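Local structure of PurR transcriptional regulator (Vibrio parahaemolyticus, 3D8U) at residues S228-E233 / R269-I274; A184-H189 / I214-S219; A110-L115 / Q143-E148; F120-F125 / D179-A184. The protein probably regulates transcription as a DNA-binding factor of the LacI/PurR family, this chain containing its periplasmic-binding-protein-like part. All blocks are in the same frame, centred on the assembly; numbering follows the deposited sequence.

Overall arrangement
All four contacts lie in one of the two lobes of a periplasmic-binding-protein-like fold, around the parallel sheet ordered 156-159, 123-128, 184-187, 212-215. Along the chain, contacts 3 and 4 interlock, their segments alternating, whereas contact 2 closes before contact 1 opens. Contacts 2 and 4 share Ala184 and pair strand 184-187 with its neighbours on both sides; their centres are about 14 Å apart. Contact 3 joins helices 104-117 and 133-148 over the sheet, its centre about 13 Å from that of contact 2. Contact 1, its centre about 9 Å from that of contact 2, fastens the C-terminal segment beside strand 212-215. Together they tie sheet, helices and chain end into a single lobe.

Contact 1 of 4, residues S228-E233 / R269-I274; sequences SLTSAE and RASTAI
Arg269 lies across the backbone of segment 228-233 and carries much of the polar contact. Its chain is extended from CG to NE, and NE donates to Leu229 O at 2.8 Å, standing above that carbonyl's plane while the oxygen lies in the guanidinium plane. At the far end NH2 forms a salt bridge with Glu233 OE2 at 2.8 Å; as a hydrogen bond it is weak, bent to 127°, and the two flat groups are turned 40° apart.

Hydroxyl bonds follow. Thr230 OG1 accepts from Arg269 N (2.8 Å) and pairs with Thr272 OG1 at 2.7 Å, the latter also bonded to His114 NE2. Ser271 OG accepts from Thr230 N at 3.0 Å and also bonds to Ile213 O. Small hydroxyl residues suit these places, serving backbone groups at close quarters.

Of the backbone pairs, Ser271 N reaches Ser228 O at 3.1 Å. Carbon contact is slight: Thr272 CG2 lies against Thr230 CB, the two side chains crossing at about a right angle.

The contact is thus mainly polar: buried hydroxyls satisfy main-chain groups, and a partly exposed ion pair, weak as a hydrogen bond, lies at the margin, while the C-terminal segment runs beside strand 212-215.

Contact 2 of 4, residues A184-H189 / I214-S219; sequences ALVCSH and ICLEGS
Strands 184-187 and 212-215 are the two parallel strands of a beta-alpha-beta unit whose crossover is helix 190-203, and here they run side by side, with Val186 opposite Ile214 and Cys187 opposite Cys215. Three backbone bonds form the ladder. Ile214 N donates to Leu185 O, Cys187 N donates to Ile214 O at 3.0 Å and 170°, and Leu216 N reaches Cys187 O at 2.8 Å. Thus Ile214 is gripped through both its N and its O by residues flanking Val186, the usual pattern of a parallel pair.

On one face Val186 and Ile214 point the same way, their CG2 methyls 4.0 Å apart. With CG1 anti to its backbone N (chi1 180°), Val186 also presents that methyl to Leu216, touching CD1 at 3.4 Å and CD2 slightly farther off. Beta-branched valine and isoleucine and the leucine suit this face because it is sealed by Cys111 and Leu115 of helix 104-117 and by Trp142 of helix 133-148.

The other face carries the cysteines, small enough for a buried place. Beyond the strands the chains continue as loops at the C-terminal ends, where such folds commonly place their ligand sites. There His189, at the N-cap position of the crossover helix, has NE2 bonded to Glu15 OE2 from the other lobe, and Glu217 OE2 is bonded to Tyr236 OH. Cys215 SG, anti to its backbone N (chi1 170°), rests 3.6 Å from His189 C and accepts a bond from Glu217 N.

Contact 3 of 4, residues A110-L115 / Q143-E148; sequences ACTRHL and QSAMIE
Thr112 meets Ala145 where the two helices come together. The Ala145 methyl sits against the threonine's branch, 3.4 Å from OG1 and 3.8 Å from CG2, so that one carbon is touched by both arms of the fork. OG1 stands anti to the backbone N (chi1 151°), which turns the hydroxyl toward the neighbouring helix. The selenium of Met146, a selenomethionine, lies at the margin, 4.3 Å from Thr112 OG1.

At the solvent side Arg113 and Glu148 face each other. Glu148 OE2 lies over one face of the guanidinium, 3.8 Å from Arg113 NE and about as far from NH2, with the carboxylate and guanidinium planes 89° apart. This is a long salt bridge of charges alone, with no N-H directed at the oxygen; long flexible side chains suit such an exposed rim.

The small residues account for the spacing. Helices 104-117 and 133-148 flank strand 123-128 in the chain and pack on the same side of the parallel sheet of this alpha/beta lobe. Their axes come within 8.5 Å and cross at -39°, and the CA atoms of Arg113 and Ala145 approach to 5.9 Å.

Farther in, both helices rest on the strands: Leu115 packs on Val123, Ala184, Val186 and Ile214, while Met146 covers Val123 and also touches Leu151 and Pro153.

Contact 4 of 4, residues F120-F125 / D179-A184; sequences FKNVGF and DSSLNA
The touching parts, residues 120-124 and 181-184, run about 94° apart end to end, yet Asn183 N donates to Asn122 O at 3.1 Å and Gly124 N to Ala184 O at 2.9 Å, the latter nearly straight at 171°.

Two asparagines then carry the side-chain contact, crossing at about a right angle. Asn122 CG lies between its own backbone N and carbonyl carbon (chi1 57°), and its ND2 donates to Ser181 O at 2.9 Å from above that carbonyl's plane. Asn183 answers with OD1, which accepts a weak bond of 3.3 Å from Asn122 N. Asparagine suits both places, because its short amide can serve the backbone of a neighbouring loop. Ser181 OG donates to Asp179 OD2 on the syn side of the carboxylate, within the type I turn from Asp179 to Leu182 that carries Ser181 O.

Carbon atoms fill in beside these bonds: Phe120 CB touches Ala184 CB at 3.9 Å, and Leu182 CD1 lies 3.5 Å from Gly124 N, where glycine has no side chain to crowd it.

The segments belong to the parallel sheet of an alpha/beta lobe: helix 165-178 is the crossover from strand 156-159, and its following loop brings in strand 184-187 beside strand 123-128.

Contact 1 of 4, residues S228-E233 / R269-I274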
# COMPACT_ATOMS: atom_id res chain seq x y z
N SER B 228 2.87 -20.39 5.57
CA SER B 228 2.90 -19.49 4.43
C SER B 228 1.71 -19.80 3.58
O SER B 228 1.24 -20.94 3.59
CB SER B 228 4.11 -19.80 3.59
OG SER B 228 4.11 -21.19 3.29
N LEU B 229 1.21 -18.84 2.81
CA LEU B 229 -0.03 -19.18 2.14
C LEU B 229 -0.07 -19.22 0.63
O LEU B 229 0.40 -18.32 -0.06
CB LEU B 229 -1.23 -18.40 2.71
CG LEU B 229 -1.07 -17.00 3.29
CD1 LEU B 229 -0.54 -16.09 2.20
CD2 LEU B 229 -2.43 -16.56 3.85
N THR B 230 -0.68 -20.30 0.16
CA THR B 230 -0.96 -20.51 -1.24
C THR B 230 -1.69 -19.31 -1.80
O THR B 230 -2.76 -18.96 -1.33
CB THR B 230 -1.85 -21.74 -1.40
OG1 THR B 230 -1.09 -22.91 -1.14
CG2 THR B 230 -2.44 -21.82 -2.79
N SER B 231 -1.13 -18.69 -2.81
CA SER B 231 -1.82 -17.60 -3.43
C SER B 231 -1.46 -17.40 -4.89
O SER B 231 -0.47 -17.93 -5.41
CB SER B 231 -1.44 -16.33 -2.72
OG SER B 231 -0.46 -15.72 -3.52
N ALA B 232 -2.26 -16.55 -5.52
CA ALA B 232 -2.11 -16.22 -6.92
C ALA B 232 -1.31 -14.96 -7.00
O ALA B 232 -1.56 -14.04 -6.26
CB ALA B 232 -3.46 -15.98 -7.52
N GLU B 233 -0.34 -14.92 -7.91
CA GLU B 233 0.50 -13.75 -8.04
C GLU B 233 0.43 -13.20 -9.43
O GLU B 233 0.08 -13.92 -10.34
CB GLU B 233 1.93 -14.08 -7.65
CG GLU B 233 2.08 -14.29 -6.15
CD GLU B 233 3.49 -14.54 -5.77
OE1 GLU B 233 4.37 -14.33 -6.61
OE2 GLU B 233 3.73 -14.94 -4.62
N ARG B 269 1.63 -23.15 -1.54
CA ARG B 269 2.41 -23.18 -0.28
C ARG B 269 1.68 -23.94 0.82
O ARG B 269 0.81 -24.75 0.52
CB ARG B 269 2.74 -21.78 0.21
CG ARG B 269 2.87 -20.78 -0.86
CD ARG B 269 3.29 -19.54 -0.19
NE ARG B 269 3.05 -18.34 -0.98
CZ ARG B 269 3.88 -17.86 -1.89
NH1 ARG B 269 5.02 -18.50 -2.16
NH2 ARG B 269 3.56 -16.74 -2.53
N ALA B 270 2.01 -23.66 2.08
CA ALA B 270 1.48 -24.49 3.17
C ALA B 270 -0.03 -24.49 3.23
O ALA B 270 -0.64 -25.55 3.30
CB ALA B 270 2.05 -24.11 4.48
N SER B 271 -0.65 -23.31 3.17
CA SER B 271 -2.05 -23.20 3.58
C SER B 271 -3.03 -23.99 2.70
O SER B 271 -4.26 -23.97 2.96
CB SER B 271 -2.47 -21.74 3.60
OG SER B 271 -2.55 -21.26 2.27
N THR B 272 -2.52 -24.65 1.65
CA THR B 272 -3.35 -25.62 0.93
C THR B 272 -2.74 -26.97 0.78
O THR B 272 -3.16 -27.72 -0.07
CB THR B 272 -3.81 -25.17 -0.49
OG1 THR B 272 -2.68 -25.06 -1.36
CG2 THR B 272 -4.56 -23.87 -0.42
N ALA B 273 -1.75 -27.29 1.61
CA ALA B 273 -0.94 -28.49 1.36
C ALA B 273 -1.61 -29.72 1.96
O ALA B 273 -2.55 -29.61 2.76
CB ALA B 273 0.43 -28.31 1.89
N ILE B 274 -1.13 -30.89 1.56
CA ILE B 274 -1.68 -32.13 2.09
C ILE B 274 -0.57 -33.17 2.20
O ILE B 274 0.12 -33.45 1.21
CB ILE B 274 -2.85 -32.63 1.23
CG1 ILE B 274 -3.30 -34.03 1.69
CG2 ILE B 274 -2.49 -32.60 -0.26
CD1 ILE B 274 -4.04 -34.89 0.60

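Contact 2 of 4, residues A184-H189 / I214-S219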
# COMPACT_ATOMS: atom_id res chain seq x y z
N ALA B 184 -12.28 -24.41 4.16
CA ALA B 184 -11.28 -23.59 3.46
C ALA B 184 -11.80 -22.16 3.18
O ALA B 184 -13.02 -21.90 3.22
CB ALA B 184 -10.82 -24.26 2.18
N LEU B 185 -10.88 -21.25 2.87
CA LEU B 185 -11.27 -19.90 2.55
C LEU B 185 -10.64 -19.37 1.28
O LEU B 185 -9.43 -19.58 1.06
CB LEU B 185 -10.83 -19.01 3.69
CG LEU B 185 -11.82 -18.29 4.59
CD1 LEU B 185 -13.11 -19.01 4.67
CD2 LEU B 185 -11.17 -18.17 5.97
N VAL B 186 -11.41 -18.68 0.45
CA VAL B 186 -10.82 -17.93 -0.66
C VAL B 186 -10.89 -16.47 -0.26
O VAL B 186 -11.96 -15.95 -0.03
CB VAL B 186 -11.60 -18.06 -1.99
CG1 VAL B 186 -10.92 -17.25 -3.08
CG2 VAL B 186 -11.73 -19.49 -2.43
N CYS B 187 -9.76 -15.80 -0.18
CA CYS B 187 -9.77 -14.39 0.13
C CYS B 187 -9.46 -13.56 -1.10
O CYS B 187 -8.46 -13.82 -1.81
CB CYS B 187 -8.70 -14.12 1.15
SG CYS B 187 -9.04 -14.98 2.64
N SER B 188 -10.26 -12.52 -1.31
CA SER B 188 -10.06 -11.67 -2.45
C SER B 188 -8.70 -10.95 -2.42
O SER B 188 -8.15 -10.63 -3.49
CB SER B 188 -11.16 -10.65 -2.53
OG SER B 188 -10.91 -9.62 -1.61
N HIS B 189 -8.18 -10.73 -1.22
CA HIS B 189 -7.06 -9.82 -1.00
C HIS B 189 -6.14 -10.35 0.07
O HIS B 189 -6.55 -11.10 0.96
CB HIS B 189 -7.55 -8.48 -0.46
CG HIS B 189 -8.07 -7.56 -1.50
ND1 HIS B 189 -9.19 -7.85 -2.24
CD2 HIS B 189 -7.65 -6.35 -1.90
CE1 HIS B 189 -9.43 -6.85 -3.07
NE2 HIS B 189 -8.50 -5.93 -2.89
N ILE B 214 -6.58 -19.66 0.79
CA ILE B 214 -5.93 -19.30 -0.48
C ILE B 214 -6.21 -17.85 -0.86
O ILE B 214 -7.37 -17.41 -0.85
CB ILE B 214 -6.33 -20.29 -1.62
CG1 ILE B 214 -5.41 -20.08 -2.83
CG2 ILE B 214 -7.87 -20.22 -1.93
CD1 ILE B 214 -5.88 -20.66 -4.11
N CYS B 215 -5.17 -17.10 -1.18
CA CYS B 215 -5.34 -15.66 -1.39
C CYS B 215 -5.37 -15.38 -2.86
O CYS B 215 -4.66 -16.02 -3.62
CB CYS B 215 -4.20 -14.88 -0.76
SG CYS B 215 -4.16 -13.13 -1.21
N LEU B 216 -6.18 -14.42 -3.27
CA LEU B 216 -6.39 -14.21 -4.71
C LEU B 216 -5.40 -13.22 -5.35
O LEU B 216 -5.43 -13.01 -6.56
CB LEU B 216 -7.82 -13.75 -4.95
CG LEU B 216 -8.85 -14.70 -5.58
CD1 LEU B 216 -8.56 -16.19 -5.33
CD2 LEU B 216 -10.26 -14.34 -5.13
N GLU B 217 -4.55 -12.61 -4.52
CA GLU B 217 -3.62 -11.59 -4.96
C GLU B 217 -2.54 -11.44 -3.92
O GLU B 217 -2.48 -10.45 -3.20
CB GLU B 217 -4.32 -10.24 -5.20
CG GLU B 217 -3.48 -9.25 -6.00
CD GLU B 217 -3.83 -7.77 -5.74
OE1 GLU B 217 -4.23 -7.39 -4.59
OE2 GLU B 217 -3.65 -6.96 -6.70
N GLY B 218 -1.69 -12.46 -3.82
CA GLY B 218 -0.59 -12.46 -2.85
C GLY B 218 0.63 -11.66 -3.26
O GLY B 218 0.83 -11.33 -4.42
N SER B 219 1.44 -11.34 -2.28
CA SER B 219 2.70 -10.68 -2.49
C SER B 219 3.66 -11.43 -1.57
O SER B 219 3.27 -12.38 -0.89
CB SER B 219 2.59 -9.23 -2.02
OG SER B 219 2.92 -9.09 -0.64

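Contact 3 of 4, residues A110-L115 / Q143-E148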
# COMPACT_ATOMS: atom_id res chain seq x y z
N ALA B 110 -9.55 -20.84 -10.77
CA ALA B 110 -8.40 -21.74 -10.78
C ALA B 110 -7.97 -21.96 -9.34
O ALA B 110 -7.74 -23.11 -8.90
CB ALA B 110 -7.31 -21.20 -11.63
N CYS B 111 -7.93 -20.87 -8.60
CA CYS B 111 -7.72 -20.93 -7.18
C CYS B 111 -8.75 -21.80 -6.52
O CYS B 111 -8.46 -22.47 -5.52
CB CYS B 111 -7.81 -19.54 -6.57
SG CYS B 111 -6.40 -18.60 -7.02
N THR B 112 -9.98 -21.79 -7.00
CA THR B 112 -10.89 -22.58 -6.25
C THR B 112 -10.93 -24.04 -6.66
O THR B 112 -11.13 -24.88 -5.80
CB THR B 112 -12.20 -21.89 -5.86
OG1 THR B 112 -13.22 -22.88 -5.75
CG2 THR B 112 -12.61 -20.82 -6.82
N ARG B 113 -10.60 -24.37 -7.91
CA ARG B 113 -10.45 -25.80 -8.26
C ARG B 113 -9.32 -26.38 -7.41
O ARG B 113 -9.35 -27.55 -7.03
CB ARG B 113 -10.09 -26.03 -9.72
CG ARG B 113 -11.07 -25.59 -10.75
CD ARG B 113 -10.75 -26.29 -12.10
NE ARG B 113 -11.48 -25.69 -13.22
CZ ARG B 113 -11.49 -26.13 -14.48
NH1 ARG B 113 -10.81 -27.22 -14.86
NH2 ARG B 113 -12.20 -25.46 -15.39
N HIS B 114 -8.32 -25.55 -7.12
CA HIS B 114 -7.19 -26.03 -6.37
C HIS B 114 -7.65 -26.64 -5.05
O HIS B 114 -7.47 -27.84 -4.84
CB HIS B 114 -6.16 -24.92 -6.18
CG HIS B 114 -5.01 -25.32 -5.30
ND1 HIS B 114 -4.33 -26.51 -5.45
CD2 HIS B 114 -4.41 -24.68 -4.27
CE1 HIS B 114 -3.38 -26.60 -4.54
NE2 HIS B 114 -3.41 -25.50 -3.81
N LEU B 115 -8.27 -25.84 -4.18
CA LEU B 115 -8.89 -26.34 -2.94
C LEU B 115 -9.69 -27.64 -3.15
O LEU B 115 -9.52 -28.63 -2.43
CB LEU B 115 -9.84 -25.28 -2.38
CG LEU B 115 -9.23 -23.96 -1.87
CD1 LEU B 115 -10.27 -22.98 -1.45
CD2 LEU B 115 -8.28 -24.15 -0.73
N GLN B 143 -17.83 -19.20 -7.63
CA GLN B 143 -19.15 -19.86 -7.60
C GLN B 143 -19.24 -20.86 -8.71
O GLN B 143 -19.82 -21.91 -8.55
CB GLN B 143 -20.26 -18.85 -7.73
CG GLN B 143 -20.27 -17.89 -6.60
CD GLN B 143 -21.47 -17.05 -6.56
OE1 GLN B 143 -21.88 -16.48 -7.56
NE2 GLN B 143 -22.06 -16.94 -5.38
N SER B 144 -18.62 -20.54 -9.83
CA SER B 144 -18.50 -21.48 -10.92
C SER B 144 -17.84 -22.77 -10.41
O SER B 144 -18.48 -23.83 -10.37
CB SER B 144 -17.69 -20.88 -12.06
OG SER B 144 -17.90 -21.63 -13.25
N ALA B 145 -16.59 -22.65 -10.00
CA ALA B 145 -15.84 -23.79 -9.48
C ALA B 145 -16.65 -24.68 -8.53
O ALA B 145 -16.56 -25.93 -8.63
CB ALA B 145 -14.58 -23.31 -8.82
N MSE B 146 -17.43 -24.07 -7.62
CA MSE B 146 -18.26 -24.82 -6.68
C MSE B 146 -19.37 -25.58 -7.40
O MSE B 146 -19.43 -26.82 -7.38
CB MSE B 146 -18.88 -23.90 -5.65
CG MSE B 146 -17.92 -23.11 -4.85
SE MSE B 146 -16.77 -24.20 -3.71
CE MSE B 146 -18.03 -24.71 -2.30
N ILE B 147 -20.26 -24.82 -8.04
CA ILE B 147 -21.41 -25.40 -8.75
C ILE B 147 -20.99 -26.54 -9.68
O ILE B 147 -21.53 -27.63 -9.57
CB ILE B 147 -22.24 -24.32 -9.49
CG1 ILE B 147 -22.58 -23.17 -8.53
CG2 ILE B 147 -23.51 -24.90 -9.98
CD1 ILE B 147 -23.01 -21.89 -9.19
N GLU B 148 -20.01 -26.29 -10.56
CA GLU B 148 -19.43 -27.29 -11.47
C GLU B 148 -19.13 -28.60 -10.75
O GLU B 148 -19.23 -29.66 -11.36
CB GLU B 148 -18.16 -26.72 -12.11
CG GLU B 148 -17.30 -27.66 -12.97
CD GLU B 148 -16.21 -26.92 -13.78
OE1 GLU B 148 -16.28 -27.02 -15.02
OE2 GLU B 148 -15.28 -26.26 -13.20

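Contact 4 of 4, residues F120-F125 / D179-A184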
# COMPACT_ATOMS: atom_id res chain seq x y z
N PHE B 120 -10.25 -30.01 -0.17
CA PHE B 120 -10.98 -29.07 0.68
C PHE B 120 -12.29 -28.63 0.01
O PHE B 120 -12.37 -27.64 -0.73
CB PHE B 120 -10.10 -27.87 1.00
CG PHE B 120 -8.79 -28.23 1.63
CD1 PHE B 120 -7.62 -28.27 0.87
CD2 PHE B 120 -8.73 -28.57 2.98
CE1 PHE B 120 -6.40 -28.62 1.44
CE2 PHE B 120 -7.53 -28.93 3.56
CZ PHE B 120 -6.34 -28.95 2.79
N LYS B 121 -13.33 -29.38 0.27
CA LYS B 121 -14.54 -29.19 -0.50
C LYS B 121 -15.58 -28.22 0.10
O LYS B 121 -16.68 -28.06 -0.48
CB LYS B 121 -15.18 -30.57 -0.83
CG LYS B 121 -14.30 -31.43 -1.77
CD LYS B 121 -14.86 -32.80 -2.04
CE LYS B 121 -14.54 -33.22 -3.47
NZ LYS B 121 -15.65 -34.01 -4.16
N ASN B 122 -15.31 -27.58 1.23
CA ASN B 122 -16.34 -26.61 1.62
C ASN B 122 -15.92 -25.24 1.98
O ASN B 122 -15.81 -24.87 3.14
CB ASN B 122 -17.51 -27.17 2.47
CG ASN B 122 -17.08 -27.81 3.72
OD1 ASN B 122 -17.54 -28.90 4.06
ND2 ASN B 122 -16.18 -27.14 4.44
N VAL B 123 -15.78 -24.48 0.90
CA VAL B 123 -15.00 -23.29 0.83
C VAL B 123 -15.90 -22.12 1.08
O VAL B 123 -16.98 -22.07 0.55
CB VAL B 123 -14.43 -23.14 -0.58
CG1 VAL B 123 -13.39 -22.04 -0.62
CG2 VAL B 123 -13.83 -24.43 -1.05
N GLY B 124 -15.44 -21.19 1.89
CA GLY B 124 -16.10 -19.92 2.02
C GLY B 124 -15.30 -18.91 1.23
O GLY B 124 -14.14 -19.16 0.84
N PHE B 125 -15.90 -17.75 1.01
CA PHE B 125 -15.24 -16.67 0.28
C PHE B 125 -15.34 -15.38 1.07
O PHE B 125 -16.42 -15.01 1.53
CB PHE B 125 -15.95 -16.50 -1.06
CG PHE B 125 -15.35 -15.45 -1.95
CD1 PHE B 125 -14.35 -15.79 -2.87
CD2 PHE B 125 -15.82 -14.14 -1.91
CE1 PHE B 125 -13.82 -14.82 -3.74
CE2 PHE B 125 -15.28 -13.15 -2.78
CZ PHE B 125 -14.28 -13.49 -3.69
N ASP B 179 -21.86 -21.56 9.64
CA ASP B 179 -21.74 -23.00 9.42
C ASP B 179 -20.34 -23.53 9.74
O ASP B 179 -19.38 -23.23 9.05
CB ASP B 179 -22.10 -23.29 7.96
CG ASP B 179 -22.08 -24.77 7.62
OD1 ASP B 179 -23.10 -25.25 7.07
OD2 ASP B 179 -21.05 -25.44 7.87
N SER B 180 -20.22 -24.35 10.78
CA SER B 180 -18.89 -24.81 11.25
C SER B 180 -18.23 -25.83 10.34
O SER B 180 -17.02 -25.94 10.33
CB SER B 180 -18.94 -25.36 12.68
OG SER B 180 -19.81 -26.50 12.80
N SER B 181 -18.99 -26.57 9.57
CA SER B 181 -18.32 -27.55 8.74
C SER B 181 -17.28 -26.87 7.82
O SER B 181 -16.37 -27.54 7.33
CB SER B 181 -19.32 -28.35 7.93
OG SER B 181 -19.85 -27.50 6.95
N LEU B 182 -17.40 -25.55 7.60
CA LEU B 182 -16.47 -24.76 6.78
C LEU B 182 -15.08 -25.29 6.93
O LEU B 182 -14.70 -25.59 8.04
CB LEU B 182 -16.47 -23.31 7.23
CG LEU B 182 -15.39 -22.45 6.57
CD1 LEU B 182 -15.92 -21.89 5.28
CD2 LEU B 182 -14.94 -21.31 7.47
N ASN B 183 -14.32 -25.41 5.84
CA ASN B 183 -12.97 -25.94 5.94
C ASN B 183 -11.92 -25.42 4.94
O ASN B 183 -10.82 -25.95 4.87
CB ASN B 183 -12.98 -27.46 5.98
CG ASN B 183 -13.19 -28.09 4.63
OD1 ASN B 183 -12.99 -27.47 3.60
ND2 ASN B 183 -13.59 -29.34 4.63
N ALA B 184 -12.28 -24.41 4.16
CA ALA B 184 -11.28 -23.59 3.46
C ALA B 184 -11.80 -22.16 3.18
O ALA B 184 -13.02 -21.90 3.22
CB ALA B 184 -10.82 -24.26 2.18